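Local coordinates for polysaccharide Lyase Family 6 (Bacteroides cellulosilyticus, PDB 6QPS), which probably depolymerises alginate as a calcium-binding, mannuronic acid-specific polysaccharide lyase of family 6 from a human gut bacterium, at residues Lys29-Pro32 and Ala33-Leu37. Numbering follows the deposited sequence. Where two conformers were deposited one is given.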
loop_
_atom_site.group_PDB
_atom_site.type_symbol
_atom_site.label_atom_id
_atom_site.label_comp_id
_atom_site.label_asym_id
_atom_site.label_seq_id
_atom_site.Cartn_x
_atom_site.Cartn_y
_atom_site.Cartn_z
ATOM N N LYS A 29 -23.268 1.864 -27.810
ATOM C CA LYS A 29 -23.158 1.619 -29.243
ATOM C C LYS A 29 -22.072 2.455 -29.908
ATOM O O LYS A 29 -21.754 2.208 -31.077
ATOM C CB LYS A 29 -24.498 1.902 -29.926
ATOM C CG LYS A 29 -24.879 3.376 -29.937
ATOM C CD LYS A 29 -26.192 3.602 -30.695
ATOM C CE LYS A 29 -26.443 5.088 -30.920
ATOM N NZ LYS A 29 -25.435 5.686 -31.839
ATOM N N ASP A 30 -21.511 3.440 -29.206
ATOM C CA ASP A 30 -20.559 4.372 -29.800
ATOM C C ASP A 30 -19.124 4.112 -29.351
ATOM O O ASP A 30 -18.295 5.024 -29.411
ATOM C CB ASP A 30 -20.926 5.818 -29.456
ATOM C CG ASP A 30 -22.351 6.172 -29.824
ATOM O OD1 ASP A 30 -22.721 6.023 -31.014
ATOM O OD2 ASP A 30 -23.101 6.604 -28.912
ATOM N N VAL A 31 -18.817 2.906 -28.881
ATOM C CA VAL A 31 -17.461 2.604 -28.391
ATOM C C VAL A 31 -16.421 2.978 -29.418
ATOM O O VAL A 31 -15.380 3.597 -29.038
ATOM C CB VAL A 31 -17.369 1.191 -27.904
ATOM C CG1 VAL A 31 -15.919 0.712 -27.905
ATOM C CG2 VAL A 31 -17.977 1.042 -26.499
ATOM N N PRO A 32 -16.524 2.661 -30.719
ATOM C CA PRO A 32 -15.473 3.028 -31.665
ATOM C C PRO A 32 -15.179 4.522 -31.680
ATOM O O PRO A 32 -14.013 4.922 -31.575
ATOM C CB PRO A 32 -15.995 2.510 -33.016
ATOM C CG PRO A 32 -16.913 1.372 -32.647
ATOM C CD PRO A 32 -17.554 1.780 -31.337
ATOM N N ALA A 33 -16.214 5.364 -31.785
ATOM C CA ALA A 33 -16.003 6.810 -31.813
ATOM C C ALA A 33 -15.463 7.313 -30.481
ATOM O O ALA A 33 -14.676 8.262 -30.449
ATOM C CB ALA A 33 -17.316 7.522 -32.153
ATOM N N MET A 34 -15.885 6.699 -29.376
ATOM C CA MET A 34 -15.381 7.087 -28.064
ATOM C C MET A 34 -13.883 6.840 -27.970
ATOM O O MET A 34 -13.118 7.728 -27.563
ATOM C CB MET A 34 -16.125 6.302 -26.977
ATOM C CG MET A 34 -15.724 6.649 -25.539
ATOM S SD MET A 34 -16.369 5.468 -24.319
ATOM C CE MET A 34 -15.235 4.091 -24.544
ATOM N N LYS A 35 -13.450 5.627 -28.328
ATOM C CA LYS A 35 -12.024 5.307 -28.298
ATOM C C LYS A 35 -11.223 6.231 -29.209
ATOM O O LYS A 35 -10.124 6.668 -28.846
ATOM C CB LYS A 35 -11.816 3.852 -28.720
ATOM C CG LYS A 35 -12.371 2.827 -27.745
ATOM C CD LYS A 35 -12.421 1.420 -28.326
ATOM C CE LYS A 35 -11.084 0.952 -28.877
ATOM N NZ LYS A 35 -11.157 -0.456 -29.374
ATOM N N GLN A 36 -11.754 6.562 -30.382
ATOM C CA GLN A 36 -10.988 7.400 -31.300
ATOM C C GLN A 36 -10.751 8.782 -30.712
ATOM O O GLN A 36 -9.641 9.318 -30.798
ATOM C CB GLN A 36 -11.716 7.522 -32.627
ATOM C CG GLN A 36 -11.574 6.321 -33.492
ATOM C CD GLN A 36 -12.852 6.037 -34.257
ATOM O OE1 GLN A 36 -13.688 6.915 -34.421
ATOM N NE2 GLN A 36 -13.012 4.813 -34.716
ATOM N N LEU A 37 -11.779 9.374 -30.099
ATOM C CA LEU A 37 -11.639 10.717 -29.554
ATOM C C LEU A 37 -10.695 10.719 -28.360
ATOM O O LEU A 37 -9.814 11.586 -28.252
ATOM C CB LEU A 37 -13.004 11.275 -29.160
ATOM C CG LEU A 37 -12.991 12.651 -28.507
ATOM C CD1 LEU A 37 -12.366 13.699 -29.405
ATOM C CD2 LEU A 37 -14.447 13.050 -28.164
HETATM O O HOH W 1 -11.831 3.114 -32.620
#
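V31 and K35 meet one helical turn apart in a local contact within the first turns of helix 31-40, the helix at the N-terminal end of the elongated fold. Three successive i to i+4 backbone bonds establish the turn: M34 N to D30 O, K35 N to V31 O at 2.9 Å with a nearly straight N-H...O angle of 176°, and Q36 N to P32 O. P32 fits this first turn because its nitrogen, which has no hydrogen to give, is not asked for one there.

Between the side chains of V31 and K35 the contact is apolar: V31 CG1 lies 3.6 Å from K35 CD, the two chains crossing at a slant. Separately, K35 CG rests 3.4 Å from the backbone carbonyl oxygen V31 O. The lysine then bends at its third torsion (chi3 54°), and its NZ leaves the turn for a hydrogen bond to L59 O, so the aliphatic part packs on V31 while the ammonium ties the helix to strand 54-67.

On the exposed side, Q36 folds its amide back over P32 O, with CD only 3.1 Å away. NE2 is poorly angled for a direct bond; instead one water donates to P32 O at 3.0 Å and weakly accepts from NE2.

D30 occupies the N-cap position without a side-chain capping bond. OD1 takes the syn-side salt bridge from K29 NZ at 2.9 Å, and OD2 accepts from S27 N. The M34 side chain, in the conformer described, is buried against F26, L51 and L59.

Such geometry belongs to the start of an amphipathic alpha-helix, here capping the N-terminal end of a right-handed parallel beta-helix, the fold of family 6 lyases, far from the calcium site.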